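Local coordinates for putative peptidase (Chlamydophila abortus, PDB 3CE2), which probably acts as a zinc-dependent oligopeptidase of the M3B family, cutting small bioactive peptides, at residues Leu29-Phe43 and Ile79-Leu92. Numbering follows the deposited sequence.
Sequences LYLNRKAWKADLDSF and IERKLNKLYVYAHL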
loop_
_atom_site.group_PDB
_atom_site.type_symbol
_atom_site.label_atom_id
_atom_site.label_comp_id
_atom_site.label_asym_id
_atom_site.label_seq_id
_atom_site.Cartn_x
_atom_site.Cartn_y
_atom_site.Cartn_z
ATOM N N LEU A 29 -13.130 2.262 -23.821
ATOM C CA LEU A 29 -13.778 3.246 -22.959
ATOM C C LEU A 29 -14.526 4.265 -23.805
ATOM O O LEU A 29 -15.748 4.415 -23.703
ATOM C CB LEU A 29 -12.758 3.954 -22.085
ATOM C CG LEU A 29 -12.392 3.209 -20.813
ATOM C CD1 LEU A 29 -10.949 3.403 -20.526
ATOM C CD2 LEU A 29 -13.208 3.734 -19.657
ATOM N N TYR A 30 -13.768 4.976 -24.631
ATOM C CA TYR A 30 -14.323 5.904 -25.583
ATOM C C TYR A 30 -13.603 5.787 -26.899
ATOM O O TYR A 30 -12.372 5.724 -26.945
ATOM C CB TYR A 30 -14.219 7.315 -25.055
ATOM C CG TYR A 30 -15.082 7.534 -23.842
ATOM C CD1 TYR A 30 -16.442 7.791 -23.973
ATOM C CD2 TYR A 30 -14.541 7.460 -22.570
ATOM C CE1 TYR A 30 -17.235 7.981 -22.860
ATOM C CE2 TYR A 30 -15.314 7.648 -21.453
ATOM C CZ TYR A 30 -16.660 7.903 -21.593
ATOM O OH TYR A 30 -17.427 8.093 -20.468
ATOM N N LEU A 31 -14.380 5.753 -27.974
ATOM C CA LEU A 31 -13.823 5.736 -29.325
ATOM C C LEU A 31 -12.709 6.765 -29.511
ATOM O O LEU A 31 -11.649 6.451 -30.045
ATOM C CB LEU A 31 -14.931 5.957 -30.368
ATOM C CG LEU A 31 -15.801 4.725 -30.645
ATOM C CD1 LEU A 31 -16.984 5.065 -31.563
ATOM C CD2 LEU A 31 -14.937 3.569 -31.213
ATOM N N ASN A 32 -12.960 7.985 -29.050
ATOM C CA ASN A 32 -12.040 9.095 -29.214
ATOM C C ASN A 32 -12.471 10.199 -28.289
ATOM O O ASN A 32 -13.562 10.149 -27.708
ATOM C CB ASN A 32 -12.118 9.629 -30.639
ATOM C CG ASN A 32 -13.554 9.804 -31.107
ATOM O OD1 ASN A 32 -14.364 10.513 -30.478
ATOM N ND2 ASN A 32 -13.887 9.138 -32.201
ATOM N N ARG A 33 -11.632 11.219 -28.176
ATOM C CA ARG A 33 -11.922 12.281 -27.243
ATOM C C ARG A 33 -13.289 12.906 -27.495
ATOM O O ARG A 33 -13.972 13.291 -26.549
ATOM C CB ARG A 33 -10.837 13.350 -27.253
ATOM C CG ARG A 33 -11.414 14.694 -26.835
ATOM C CD ARG A 33 -10.371 15.645 -26.378
ATOM N NE ARG A 33 -10.897 16.638 -25.440
ATOM C CZ ARG A 33 -11.846 17.515 -25.737
ATOM N NH1 ARG A 33 -12.406 17.501 -26.938
ATOM N NH2 ARG A 33 -12.253 18.383 -24.823
ATOM N N LYS A 34 -13.696 13.009 -28.763
ATOM C CA LYS A 34 -14.977 13.659 -29.076
ATOM C C LYS A 34 -16.111 13.030 -28.268
ATOM O O LYS A 34 -16.863 13.739 -27.605
ATOM C CB LYS A 34 -15.290 13.646 -30.580
ATOM C CG LYS A 34 -16.078 14.897 -31.035
ATOM C CD LYS A 34 -16.766 14.743 -32.407
ATOM C CE LYS A 34 -18.100 14.001 -32.283
ATOM N NZ LYS A 34 -18.838 14.381 -31.029
ATOM N N ALA A 35 -16.196 11.698 -28.317
ATOM C CA ALA A 35 -17.161 10.905 -27.532
ATOM C C ALA A 35 -17.027 11.100 -26.023
ATOM O O ALA A 35 -18.027 11.285 -25.327
ATOM C CB ALA A 35 -17.026 9.432 -27.871
ATOM N N TRP A 36 -15.786 11.037 -25.532
ATOM C CA TRP A 36 -15.465 11.358 -24.144
ATOM C C TRP A 36 -16.031 12.711 -23.772
ATOM O O TRP A 36 -16.662 12.882 -22.726
ATOM C CB TRP A 36 -13.945 11.411 -23.926
ATOM C CG TRP A 36 -13.614 11.766 -22.500
ATOM C CD1 TRP A 36 -13.473 10.898 -21.464
ATOM C CD2 TRP A 36 -13.427 13.076 -21.948
ATOM N NE1 TRP A 36 -13.217 11.572 -20.306
ATOM C CE2 TRP A 36 -13.176 12.913 -20.570
ATOM C CE3 TRP A 36 -13.430 14.365 -22.479
ATOM C CZ2 TRP A 36 -12.930 13.994 -19.715
ATOM C CZ3 TRP A 36 -13.201 15.441 -21.621
ATOM C CH2 TRP A 36 -12.955 15.246 -20.261
ATOM N N LYS A 37 -15.761 13.686 -24.631
ATOM C CA LYS A 37 -16.210 15.046 -24.410
ATOM C C LYS A 37 -17.724 15.070 -24.490
ATOM O O LYS A 37 -18.389 15.695 -23.662
ATOM C CB LYS A 37 -15.603 15.971 -25.456
ATOM C CG LYS A 37 -16.087 17.398 -25.359
ATOM C CD LYS A 37 -15.839 18.002 -23.977
ATOM C CE LYS A 37 -15.985 19.529 -24.018
ATOM N NZ LYS A 37 -16.196 20.089 -22.664
ATOM N N ALA A 38 -18.254 14.367 -25.490
ATOM C CA ALA A 38 -19.691 14.226 -25.669
ATOM C C ALA A 38 -20.346 13.715 -24.366
ATOM O O ALA A 38 -21.276 14.334 -23.828
ATOM C CB ALA A 38 -19.975 13.281 -26.835
ATOM N N ASP A 39 -19.830 12.600 -23.859
ATOM C CA ASP A 39 -20.296 12.045 -22.609
ATOM C C ASP A 39 -20.159 13.024 -21.431
ATOM O O ASP A 39 -21.127 13.244 -20.710
ATOM C CB ASP A 39 -19.549 10.748 -22.311
ATOM C CG ASP A 39 -20.472 9.647 -21.838
ATOM O OD1 ASP A 39 -21.560 9.500 -22.447
ATOM O OD2 ASP A 39 -20.107 8.933 -20.870
ATOM N N LEU A 40 -18.971 13.602 -21.231
ATOM C CA LEU A 40 -18.766 14.588 -20.162
ATOM C C LEU A 40 -19.873 15.618 -20.204
ATOM O O LEU A 40 -20.326 16.125 -19.172
ATOM C CB LEU A 40 -17.422 15.306 -20.319
ATOM C CG LEU A 40 -17.095 16.352 -19.234
ATOM C CD1 LEU A 40 -16.485 15.720 -17.981
ATOM C CD2 LEU A 40 -16.176 17.470 -19.746
ATOM N N ASP A 41 -20.306 15.917 -21.424
ATOM C CA ASP A 41 -21.347 16.911 -21.662
ATOM C C ASP A 41 -22.714 16.531 -21.061
ATOM O O ASP A 41 -23.337 17.376 -20.410
ATOM C CB ASP A 41 -21.459 17.241 -23.166
ATOM C CG ASP A 41 -20.316 18.138 -23.671
ATOM O OD1 ASP A 41 -19.563 18.695 -22.842
ATOM O OD2 ASP A 41 -20.173 18.290 -24.906
ATOM N N SER A 42 -23.163 15.281 -21.256
ATOM C CA SER A 42 -24.492 14.828 -20.776
ATOM C C SER A 42 -24.836 15.411 -19.418
ATOM O O SER A 42 -26.003 15.661 -19.108
ATOM C CB SER A 42 -24.600 13.299 -20.655
ATOM O OG SER A 42 -23.458 12.626 -21.141
ATOM N N PHE A 43 -23.814 15.604 -18.595
ATOM C CA PHE A 43 -24.029 16.086 -17.250
ATOM C C PHE A 43 -24.592 17.509 -17.200
ATOM O O PHE A 43 -25.350 17.846 -16.282
ATOM C CB PHE A 43 -22.750 15.949 -16.422
ATOM C CG PHE A 43 -22.495 14.552 -15.964
ATOM C CD1 PHE A 43 -23.355 13.943 -15.067
ATOM C CD2 PHE A 43 -21.416 13.835 -16.444
ATOM C CE1 PHE A 43 -23.140 12.651 -14.649
ATOM C CE2 PHE A 43 -21.186 12.537 -16.019
ATOM C CZ PHE A 43 -22.050 11.948 -15.121
ATOM N N ILE A 79 -24.242 7.250 -11.362
ATOM C CA ILE A 79 -23.509 8.467 -11.677
ATOM C C ILE A 79 -22.025 8.241 -11.430
ATOM O O ILE A 79 -21.187 8.416 -12.335
ATOM C CB ILE A 79 -24.013 9.643 -10.805
ATOM C CG1 ILE A 79 -25.370 10.144 -11.321
ATOM C CG2 ILE A 79 -23.008 10.785 -10.786
ATOM C CD1 ILE A 79 -26.101 11.008 -10.341
ATOM N N GLU A 80 -21.721 7.819 -10.204
ATOM C CA GLU A 80 -20.358 7.560 -9.774
ATOM C C GLU A 80 -19.665 6.678 -10.783
ATOM O O GLU A 80 -18.485 6.868 -11.104
ATOM C CB GLU A 80 -20.358 6.888 -8.405
ATOM C CG GLU A 80 -19.000 6.485 -7.901
ATOM C CD GLU A 80 -19.055 5.766 -6.552
ATOM O OE1 GLU A 80 -20.063 5.923 -5.817
ATOM O OE2 GLU A 80 -18.080 5.046 -6.226
ATOM N N ARG A 81 -20.404 5.717 -11.308
ATOM C CA ARG A 81 -19.803 4.782 -12.218
ATOM C C ARG A 81 -19.361 5.492 -13.502
ATOM O O ARG A 81 -18.266 5.217 -14.025
ATOM C CB ARG A 81 -20.787 3.677 -12.506
ATOM C CG ARG A 81 -20.297 2.628 -13.451
ATOM C CD ARG A 81 -21.323 1.535 -13.482
ATOM N NE ARG A 81 -21.088 0.623 -14.588
ATOM C CZ ARG A 81 -21.712 -0.539 -14.710
ATOM N NH1 ARG A 81 -22.590 -0.912 -13.785
ATOM N NH2 ARG A 81 -21.449 -1.320 -15.744
ATOM N N LYS A 82 -20.198 6.420 -13.979
ATOM C CA LYS A 82 -19.956 7.160 -15.223
ATOM C C LYS A 82 -18.795 8.141 -15.020
ATOM O O LYS A 82 -17.880 8.189 -15.836
ATOM C CB LYS A 82 -21.222 7.916 -15.640
ATOM C CG LYS A 82 -21.302 8.380 -17.104
ATOM C CD LYS A 82 -22.154 9.670 -17.205
ATOM C CE LYS A 82 -23.368 9.569 -18.171
ATOM N NZ LYS A 82 -23.098 9.904 -19.608
ATOM N N LEU A 83 -18.833 8.895 -13.918
ATOM C CA LEU A 83 -17.718 9.741 -13.505
ATOM C C LEU A 83 -16.381 9.013 -13.516
ATOM O O LEU A 83 -15.396 9.548 -14.035
ATOM C CB LEU A 83 -17.962 10.330 -12.121
ATOM C CG LEU A 83 -19.168 11.264 -12.102
ATOM C CD1 LEU A 83 -19.228 12.096 -10.859
ATOM C CD2 LEU A 83 -19.154 12.158 -13.318
ATOM N N ASN A 84 -16.340 7.803 -12.952
ATOM C CA ASN A 84 -15.097 7.022 -12.894
ATOM C C ASN A 84 -14.619 6.619 -14.281
ATOM O O ASN A 84 -13.430 6.665 -14.568
ATOM C CB ASN A 84 -15.270 5.768 -12.037
ATOM C CG ASN A 84 -15.417 6.083 -10.561
ATOM O OD1 ASN A 84 -15.434 7.250 -10.164
ATOM N ND2 ASN A 84 -15.542 5.039 -9.737
ATOM N N LYS A 85 -15.544 6.202 -15.134
ATOM C CA LYS A 85 -15.219 5.867 -16.505
ATOM C C LYS A 85 -14.568 7.091 -17.171
ATOM O O LYS A 85 -13.542 6.982 -17.828
ATOM C CB LYS A 85 -16.507 5.459 -17.222
ATOM C CG LYS A 85 -16.392 4.951 -18.640
ATOM C CD LYS A 85 -17.775 4.447 -19.072
ATOM C CE LYS A 85 -17.917 4.326 -20.592
ATOM N NZ LYS A 85 -17.206 3.131 -21.163
ATOM N N LEU A 86 -15.158 8.267 -16.983
ATOM C CA LEU A 86 -14.650 9.465 -17.618
ATOM C C LEU A 86 -13.332 9.841 -16.982
ATOM O O LEU A 86 -12.423 10.340 -17.648
ATOM C CB LEU A 86 -15.612 10.623 -17.426
ATOM C CG LEU A 86 -16.932 10.595 -18.182
ATOM C CD1 LEU A 86 -17.892 11.590 -17.504
ATOM C CD2 LEU A 86 -16.717 10.899 -19.662
ATOM N N TYR A 87 -13.217 9.616 -15.684
ATOM C CA TYR A 87 -11.980 9.960 -15.033
ATOM C C TYR A 87 -10.819 9.142 -15.574
ATOM O O TYR A 87 -9.785 9.664 -15.978
ATOM C CB TYR A 87 -12.087 9.732 -13.551
ATOM C CG TYR A 87 -10.862 10.219 -12.849
ATOM C CD1 TYR A 87 -10.786 11.542 -12.384
ATOM C CD2 TYR A 87 -9.756 9.380 -12.673
ATOM C CE1 TYR A 87 -9.655 12.007 -11.733
ATOM C CE2 TYR A 87 -8.614 9.834 -12.027
ATOM C CZ TYR A 87 -8.575 11.151 -11.561
ATOM O OH TYR A 87 -7.458 11.607 -10.930
ATOM N N VAL A 88 -11.013 7.842 -15.570
ATOM C CA VAL A 88 -9.998 6.920 -15.937
ATOM C C VAL A 88 -9.540 7.255 -17.335
ATOM O O VAL A 88 -8.340 7.309 -17.607
ATOM C CB VAL A 88 -10.542 5.476 -15.823
ATOM C CG1 VAL A 88 -9.689 4.502 -16.613
ATOM C CG2 VAL A 88 -10.610 5.074 -14.333
ATOM N N TYR A 89 -10.491 7.513 -18.221
ATOM C CA TYR A 89 -10.147 7.821 -19.609
ATOM C C TYR A 89 -9.279 9.076 -19.721
ATOM O O TYR A 89 -8.282 9.078 -20.427
ATOM C CB TYR A 89 -11.400 8.018 -20.453
ATOM C CG TYR A 89 -11.068 8.352 -21.874
ATOM C CD1 TYR A 89 -10.923 7.348 -22.811
ATOM C CD2 TYR A 89 -10.874 9.671 -22.280
ATOM C CE1 TYR A 89 -10.607 7.623 -24.103
ATOM C CE2 TYR A 89 -10.544 9.967 -23.588
ATOM C CZ TYR A 89 -10.415 8.930 -24.495
ATOM O OH TYR A 89 -10.108 9.161 -25.815
ATOM N N ALA A 90 -9.676 10.148 -19.039
ATOM C CA ALA A 90 -8.916 11.402 -19.050
ATOM C C ALA A 90 -7.513 11.245 -18.422
ATOM O O ALA A 90 -6.499 11.681 -18.987
ATOM C CB ALA A 90 -9.696 12.485 -18.346
ATOM N N HIS A 91 -7.469 10.607 -17.259
ATOM C CA HIS A 91 -6.218 10.395 -16.519
ATOM C C HIS A 91 -5.225 9.522 -17.304
ATOM O O HIS A 91 -4.027 9.798 -17.342
ATOM C CB HIS A 91 -6.536 9.807 -15.136
ATOM C CG HIS A 91 -5.370 9.164 -14.463
ATOM N ND1 HIS A 91 -5.163 7.795 -14.476
ATOM C CD2 HIS A 91 -4.350 9.697 -13.746
ATOM C CE1 HIS A 91 -4.057 7.517 -13.810
ATOM N NE2 HIS A 91 -3.547 8.650 -13.352
ATOM N N LEU A 92 -5.723 8.471 -17.938
ATOM C CA LEU A 92 -4.857 7.610 -18.723
ATOM C C LEU A 92 -4.313 8.405 -19.907
ATOM O O LEU A 92 -3.147 8.257 -20.263
ATOM C CB LEU A 92 -5.618 6.381 -19.233
ATOM C CG LEU A 92 -6.122 5.284 -18.299
ATOM C CD1 LEU A 92 -6.797 4.184 -19.141
ATOM C CD2 LEU A 92 -5.003 4.704 -17.450
#
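Three aromatic rings, Tyr30, Trp36 and Tyr89, pack into one cluster between the two segments. Tyr30 and Tyr89 form a T-shaped stack, the edge of Tyr30 directed at the face of Tyr89 with planes at 84°, while Tyr30 CB lies over that same ring in a CH-pi contact. Trp36 is nearly parallel to Tyr89 but slid aside, so the two rings barely overlap. CD2 of Leu86 sits over a face of the Trp36 five-membered ring, 3.9 Å from its centroid.

The indole is fixed by a hydrogen bond from Trp36 NE1 to Leu86 O (3.0 Å, 169°). Helix 33-42, opened by Asn32 as N-cap, is the first helix of the modelled chain and packs on the long helix 66-96, away from the zinc sites; the axes of segments 33-42 and 79-92 run roughly antiparallel (147°), 10.6 Å apart at their closest. Arg33 forms a salt bridge with Asp106 of helix 101-120, which Trp36 also touches.

Lysines supply the other polar links. Lys85 NZ donates to an in-plane lone pair of Leu29 O (3.2 Å). Lys82, its chain bent near the end, brings NZ to Ser42 OG (3.1 Å) and into a salt bridge, weak as a hydrogen bond, with Asp39 OD1 (3.3 Å). Tyr30 OH donates to Asp39 OD2 (2.8 Å), holding that carboxylate from its other oxygen.

Among apolar contacts, the Phe43 ring meets Leu86 CD1 at its edge, and Leu29 CB borders the edge of Tyr89.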